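Local structure of peptidoglycan glycosyltransferase (Eggerthella lenta, 4MNR) at residues Q119-A124 with A144-P149; A319-M324 with D411-G416; A404-G409 with V430-E435. The protein is a penicillin-binding protein that pairs a dimerisation-type domain with a transpeptidase-type domain of the fold shared with the beta-lactamases. All coordinates share one frame; numbering follows the deposited sequence. Where two conformers were deposited one is given.

Contact 1. Residues Q119-A124 with A144-P149; sequences QAAQDA and AMASAP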
# COMPACT_ATOMS: atom_id res chain seq x y z
N GLN A 119 13.00 2.24 9.26
CA GLN A 119 12.96 1.81 10.65
C GLN A 119 11.64 2.25 11.30
O GLN A 119 11.06 1.51 12.10
CB GLN A 119 14.16 2.34 11.45
CG GLN A 119 14.24 1.77 12.85
CD GLN A 119 14.40 0.27 12.84
OE1 GLN A 119 15.35 -0.25 12.24
NE2 GLN A 119 13.48 -0.44 13.48
N ALA A 120 11.18 3.46 10.97
CA ALA A 120 9.92 3.94 11.54
C ALA A 120 8.76 3.06 11.08
O ALA A 120 7.87 2.75 11.87
CB ALA A 120 9.67 5.40 11.15
N ALA A 121 8.78 2.67 9.81
CA ALA A 121 7.73 1.79 9.29
C ALA A 121 7.74 0.44 10.01
O ALA A 121 6.69 -0.10 10.37
CB ALA A 121 7.90 1.60 7.79
N GLN A 122 8.94 -0.08 10.25
CA GLN A 122 9.06 -1.35 10.95
C GLN A 122 8.64 -1.23 12.42
O GLN A 122 8.01 -2.13 12.97
CB GLN A 122 10.48 -1.90 10.82
CG GLN A 122 10.84 -2.20 9.39
CD GLN A 122 12.24 -2.79 9.22
OE1 GLN A 122 12.79 -2.78 8.12
NE2 GLN A 122 12.79 -3.35 10.30
N ASP A 123 8.99 -0.11 13.05
CA ASP A 123 8.60 0.11 14.44
C ASP A 123 7.08 0.19 14.60
O ASP A 123 6.53 -0.24 15.62
CB ASP A 123 9.25 1.39 14.99
CG ASP A 123 10.75 1.26 15.19
OD1 ASP A 123 11.30 0.13 15.18
OD2 ASP A 123 11.41 2.31 15.39
N ALA A 124 6.41 0.76 13.59
CA ALA A 124 4.96 0.89 13.59
C ALA A 124 4.31 -0.49 13.59
O ALA A 124 3.27 -0.69 14.21
CB ALA A 124 4.49 1.69 12.39
N ALA A 144 10.11 3.58 2.08
CA ALA A 144 10.07 2.49 3.06
C ALA A 144 9.10 1.41 2.57
O ALA A 144 8.09 1.70 1.95
CB ALA A 144 9.63 2.99 4.46
N MSE A 145 9.43 0.16 2.86
CA MSE A 145 8.57 -0.96 2.51
C MSE A 145 8.83 -2.03 3.55
O MSE A 145 9.91 -2.62 3.58
CB MSE A 145 8.86 -1.45 1.08
CG MSE A 145 8.02 -2.63 0.65
SE MSE A 145 8.21 -2.97 -1.27
CE MSE A 145 6.70 -1.93 -1.86
N ALA A 146 7.86 -2.22 4.45
CA ALA A 146 8.02 -3.13 5.60
C ALA A 146 6.89 -4.13 5.72
O ALA A 146 5.73 -3.81 5.47
CB ALA A 146 8.12 -2.35 6.91
N SER A 147 7.23 -5.36 6.11
CA SER A 147 6.24 -6.38 6.42
C SER A 147 6.51 -6.91 7.82
O SER A 147 7.66 -6.89 8.28
CB SER A 147 6.32 -7.53 5.42
OG SER A 147 6.20 -7.06 4.09
N ALA A 148 5.46 -7.36 8.50
CA ALA A 148 5.59 -7.95 9.82
C ALA A 148 4.63 -9.14 9.90
O ALA A 148 3.54 -9.08 9.38
CB ALA A 148 5.25 -6.93 10.90
N PRO A 149 5.04 -10.23 10.57
CA PRO A 149 6.30 -10.43 11.31
C PRO A 149 7.51 -10.46 10.40
O PRO A 149 7.41 -10.69 9.19
CB PRO A 149 6.11 -11.80 11.97
CG PRO A 149 4.66 -12.04 11.97
CD PRO A 149 4.15 -11.39 10.72
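With chi1 at -63°, Q122 sets CG opposite its own carbonyl carbon and beside its backbone N; from there the methylene reaches the methyl of A146, Q122 CG to A146 CB 3.7 Å. The contact belongs to the helix-on-sheet layering of the transpeptidase domain: helix 115-125 packs on strand 142-148, the outermost strand at one end of the five-stranded antiparallel sheet. The short axes run nearly together, 25° apart, and approach to 7.6 Å, consistent with three of the four touching residues being alanines. Between the two alanines of the strand, M145, a selenomethionine, turns from the helix and packs on A176 and F272. No hydrogen bond joins the segments; the polar end of Q122 is held elsewhere, OE1 accepting from A59 N and Q118 NE2. A121 also touches C132 of the neighbouring strand 130-135. Across to strand 142-148 the same helix methyl meets two methyls two residues apart, A121 CB standing 4.1 Å from A146 CB and 4.0 Å from A144 CB.

Contact 2. Residues A319-M324 with D411-G416; sequences ATVLEM and DSWFVG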
# COMPACT_ATOMS: atom_id res chain seq x y z
N ALA A 319 -6.60 -5.49 -2.84
CA ALA A 319 -5.48 -4.67 -3.23
C ALA A 319 -4.24 -5.03 -2.44
O ALA A 319 -4.33 -5.47 -1.29
CB ALA A 319 -5.80 -3.20 -3.01
N THR A 320 -3.08 -4.77 -3.03
CA THR A 320 -1.85 -4.81 -2.25
C THR A 320 -1.67 -3.52 -1.48
O THR A 320 -2.30 -2.52 -1.80
CB THR A 320 -0.63 -5.01 -3.16
OG1 THR A 320 -0.57 -3.97 -4.13
CG2 THR A 320 -0.71 -6.34 -3.86
N VAL A 321 -0.80 -3.51 -0.48
CA VAL A 321 -0.53 -2.28 0.25
C VAL A 321 0.14 -1.27 -0.69
O VAL A 321 -0.13 -0.07 -0.65
CB VAL A 321 0.32 -2.55 1.50
CG1 VAL A 321 0.59 -1.24 2.27
CG2 VAL A 321 -0.41 -3.56 2.39
N LEU A 322 0.98 -1.79 -1.59
CA LEU A 322 1.59 -0.95 -2.62
C LEU A 322 0.54 -0.26 -3.48
O LEU A 322 0.65 0.94 -3.75
CB LEU A 322 2.52 -1.81 -3.50
CG LEU A 322 3.16 -1.10 -4.68
CD1 LEU A 322 4.01 0.11 -4.24
CD2 LEU A 322 4.02 -2.08 -5.50
N GLU A 323 -0.49 -1.01 -3.89
CA GLU A 323 -1.57 -0.43 -4.68
C GLU A 323 -2.28 0.68 -3.90
O GLU A 323 -2.58 1.74 -4.45
CB GLU A 323 -2.59 -1.48 -5.11
CG GLU A 323 -3.90 -0.91 -5.65
CD GLU A 323 -3.74 -0.12 -6.96
OE1 GLU A 323 -2.88 -0.47 -7.79
OE2 GLU A 323 -4.49 0.86 -7.15
N MSE A 324 -2.54 0.46 -2.61
CA MSE A 324 -3.20 1.51 -1.83
C MSE A 324 -2.32 2.74 -1.65
O MSE A 324 -2.82 3.86 -1.60
CB MSE A 324 -3.73 0.97 -0.49
CG MSE A 324 -4.76 -0.12 -0.65
SE MSE A 324 -6.19 0.31 -1.93
CE MSE A 324 -6.86 1.94 -1.09
N ASP A 411 -9.29 -5.52 10.02
CA ASP A 411 -7.97 -5.00 9.71
C ASP A 411 -8.05 -3.50 9.73
O ASP A 411 -9.03 -2.92 9.26
CB ASP A 411 -7.52 -5.46 8.33
CG ASP A 411 -7.25 -6.95 8.26
OD1 ASP A 411 -7.01 -7.59 9.32
OD2 ASP A 411 -7.27 -7.51 7.14
N SER A 412 -7.01 -2.86 10.25
CA SER A 412 -7.02 -1.41 10.43
C SER A 412 -6.06 -0.74 9.46
O SER A 412 -4.88 -1.08 9.41
CB SER A 412 -6.64 -1.08 11.88
OG SER A 412 -6.69 0.33 12.09
N TRP A 413 -6.57 0.20 8.67
CA TRP A 413 -5.83 0.84 7.59
C TRP A 413 -5.70 2.35 7.75
O TRP A 413 -6.56 3.00 8.35
CB TRP A 413 -6.59 0.69 6.27
CG TRP A 413 -6.54 -0.62 5.58
CD1 TRP A 413 -7.36 -1.69 5.78
CD2 TRP A 413 -5.66 -0.98 4.52
NE1 TRP A 413 -7.03 -2.71 4.92
CE2 TRP A 413 -5.99 -2.29 4.13
CE3 TRP A 413 -4.61 -0.32 3.87
CZ2 TRP A 413 -5.30 -2.96 3.11
CZ3 TRP A 413 -3.93 -0.98 2.86
CH2 TRP A 413 -4.28 -2.29 2.50
N PHE A 414 -4.66 2.91 7.15
CA PHE A 414 -4.64 4.35 6.88
C PHE A 414 -3.86 4.60 5.61
O PHE A 414 -2.82 3.99 5.40
CB PHE A 414 -3.97 5.11 8.01
CG PHE A 414 -3.98 6.60 7.82
CD1 PHE A 414 -5.13 7.33 8.10
CD2 PHE A 414 -2.85 7.28 7.38
CE1 PHE A 414 -5.14 8.72 7.95
CE2 PHE A 414 -2.86 8.67 7.24
CZ PHE A 414 -4.00 9.38 7.52
N VAL A 415 -4.38 5.48 4.75
CA VAL A 415 -3.62 5.98 3.60
C VAL A 415 -3.64 7.50 3.74
O VAL A 415 -4.70 8.10 3.87
CB VAL A 415 -4.25 5.57 2.26
CG1 VAL A 415 -3.50 6.21 1.11
CG2 VAL A 415 -4.24 4.06 2.12
N GLY A 416 -2.47 8.13 3.76
CA GLY A 416 -2.45 9.57 3.94
C GLY A 416 -1.22 10.21 3.35
O GLY A 416 -0.35 9.54 2.82
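V321 and M324, in the first turn of helix 321-332, approach W413 and V415 of strand 409-418, the nearest alpha carbons being M324 CA and V415 CA at 7.0 Å. T320 caps this helix at its N terminus: its OG1 accepts from E323 N at 3.0 Å, which fixes the start of the turn that presents both side chains. On the helix side M324, a selenomethionine, makes the larger part of the contact. Its chain, bent at chi2 and chi3, crosses the indole at about a right angle, and M324 CG lies 3.7 Å from W413 CZ3. V321 reaches the end of the same six-membered ring, V321 CG2 to W413 CH2 being 4.1 Å; both approaches are oblique to the ring plane. In W413, chi1 of -77° puts CG beside the backbone N, opposite the carbonyl carbon, and the CB bond points to the helix, so that CZ3 and CH2 lead. Two residues along the strand, V415 CG2 meets M324 CB at 4.1 Å, while V415 CG1 is 3.7 Å from M324 O. In the transpeptidase fold this joins helix 321-332 to the last strand but one of the five-stranded antiparallel sheet, where V430 also packs on W413 and V321. The indole N-H has a weak hydrogen bond to A182 O. With no hydrogen bond between the segments, cohesion rests on van der Waals packing and the burial of apolar groups.

Contact 3. Residues A404-G409 with V430-E435; sequences AEKENG and VIEDGE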
# COMPACT_ATOMS: atom_id res chain seq x y z
N ALA A 404 -11.40 -2.90 7.59
CA ALA A 404 -11.81 -4.00 6.72
C ALA A 404 -12.30 -5.17 7.56
O ALA A 404 -11.58 -5.69 8.42
CB ALA A 404 -10.66 -4.41 5.81
N GLU A 405 -13.54 -5.58 7.31
CA GLU A 405 -14.24 -6.54 8.14
C GLU A 405 -13.63 -7.94 8.13
O GLU A 405 -13.35 -8.49 7.07
CB GLU A 405 -15.71 -6.63 7.70
CG GLU A 405 -16.53 -5.40 8.08
CD GLU A 405 -16.78 -5.28 9.58
OE1 GLU A 405 -17.05 -6.33 10.22
OE2 GLU A 405 -16.70 -4.16 10.12
N LYS A 406 -13.42 -8.49 9.32
CA LYS A 406 -13.08 -9.90 9.46
C LYS A 406 -14.08 -10.56 10.39
O LYS A 406 -14.94 -9.89 10.96
CB LYS A 406 -11.67 -10.07 10.03
CG LYS A 406 -10.62 -9.25 9.31
CD LYS A 406 -9.27 -9.50 9.91
CE LYS A 406 -8.55 -10.63 9.22
NZ LYS A 406 -7.13 -10.64 9.64
N GLU A 407 -13.97 -11.87 10.55
CA GLU A 407 -14.94 -12.64 11.33
C GLU A 407 -15.14 -12.11 12.75
O GLU A 407 -16.27 -11.82 13.16
CB GLU A 407 -14.54 -14.12 11.37
CG GLU A 407 -15.66 -15.04 11.83
CD GLU A 407 -16.82 -15.09 10.86
OE1 GLU A 407 -16.58 -15.03 9.63
OE2 GLU A 407 -17.98 -15.18 11.32
N ASN A 408 -14.05 -11.96 13.49
CA ASN A 408 -14.16 -11.50 14.88
C ASN A 408 -13.36 -10.24 15.16
O ASN A 408 -12.85 -10.04 16.26
CB ASN A 408 -13.79 -12.63 15.85
CG ASN A 408 -14.78 -13.78 15.80
OD1 ASN A 408 -14.47 -14.86 15.30
ND2 ASN A 408 -15.98 -13.54 16.31
N GLY A 409 -13.28 -9.37 14.17
CA GLY A 409 -12.53 -8.14 14.30
C GLY A 409 -12.38 -7.50 12.95
O GLY A 409 -13.21 -7.72 12.05
N VAL A 430 -1.37 -1.19 6.83
CA VAL A 430 -2.45 -2.06 7.30
C VAL A 430 -1.94 -2.82 8.52
O VAL A 430 -0.82 -3.35 8.53
CB VAL A 430 -2.97 -3.04 6.22
CG1 VAL A 430 -1.84 -3.94 5.71
CG2 VAL A 430 -4.15 -3.87 6.80
N ILE A 431 -2.75 -2.83 9.57
CA ILE A 431 -2.47 -3.64 10.75
C ILE A 431 -3.53 -4.73 10.83
O ILE A 431 -4.70 -4.44 11.08
CB ILE A 431 -2.56 -2.81 12.04
CG1 ILE A 431 -1.62 -1.60 11.98
CG2 ILE A 431 -2.24 -3.69 13.25
CD1 ILE A 431 -0.17 -1.95 11.94
N GLU A 432 -3.15 -5.98 10.62
CA GLU A 432 -4.13 -7.06 10.67
C GLU A 432 -4.69 -7.28 12.08
O GLU A 432 -3.95 -7.24 13.08
CB GLU A 432 -3.55 -8.37 10.15
CG GLU A 432 -3.10 -8.31 8.69
CD GLU A 432 -2.44 -9.59 8.22
OE1 GLU A 432 -2.89 -10.69 8.62
OE2 GLU A 432 -1.46 -9.49 7.46
N ASP A 433 -6.00 -7.51 12.17
CA ASP A 433 -6.65 -7.78 13.45
C ASP A 433 -6.35 -6.68 14.47
O ASP A 433 -6.07 -6.97 15.63
CB ASP A 433 -6.21 -9.13 14.01
CG ASP A 433 -6.33 -10.23 12.97
OD1 ASP A 433 -7.43 -10.38 12.40
OD2 ASP A 433 -5.31 -10.92 12.71
N GLY A 434 -6.40 -5.43 14.02
CA GLY A 434 -6.01 -4.32 14.86
C GLY A 434 -7.16 -3.69 15.61
O GLY A 434 -8.31 -3.80 15.19
N GLU A 435 -6.86 -3.06 16.74
CA GLU A 435 -7.85 -2.29 17.49
C GLU A 435 -8.36 -1.17 16.59
O GLU A 435 -7.66 -0.75 15.68
CB GLU A 435 -7.20 -1.67 18.73
CG GLU A 435 -6.54 -2.68 19.66
CD GLU A 435 -5.13 -3.09 19.23
OE1 GLU A 435 -4.65 -2.62 18.18
OE2 GLU A 435 -4.50 -3.90 19.96
O HOH W 1 -4.85 -11.96 9.88
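K406 and D433 meet with their side chains at about a right angle, the lysine end coming over the aspartate carboxylate instead of into its plane. K406 NZ donates to D433 OD1 at 2.8 Å in a salt bridge and stands 41° out of that plane; the second oxygen, D433 OD2, is 3.6 Å from K406 NZ, so the direct bond uses one oxygen. The lysine reaches this place by a bend at chi3, 92°, after an extended chi2. A water accepts from K406 NZ at 2.6 Å and donates to both D433 OD2 and E432 OE1, the latter 2.7 Å away; it thus joins the lysine to E432, whose OE1 is 4.4 Å from K406 NZ, beyond direct pairing. The salt bridge spans the end of the sheet of the transpeptidase fold: strand 409-418 lies between strands 398-406 and 425-431, and D411 of that middle strand gives K406 NZ a second salt bridge. The same D411 OD1 accepts from D433 N. D433 sits at the third position of a type II beta turn, I431 to G434, with positive phi, 54°. Within 404-409 the backbone hydrogen bond from K406 N to G409 O, 2.8 Å, closes the hairpin between strands 398-406 and 409-418. E432 OE2 turns to Y181 OH and to R175 NE, two partners that hold the other oxygen of the carboxylate that grips the water.

All three contacts reach the same antiparallel sheet: contact 1 at its outermost strand 142-148, contact 2 at strand 409-418, contact 3 at the ends of the two strands flanking that one. Contacts 1 and 2, centres about 14 Å apart, touch where M145 CE meets L322 CD1 at 4.1 Å. Contacts 2 and 3, about 13 Å between centres, interlock along the chain and share backbone pairing, S412 O to I431 N and D411 N to A404 O both 2.8 Å. Contacts 1 and 3 lie about 18 Å apart by centres and do not touch. T186, which touches W413, falls within a sequence matching the SxxK motif of this family, so contact 2 probably borders the active-site region.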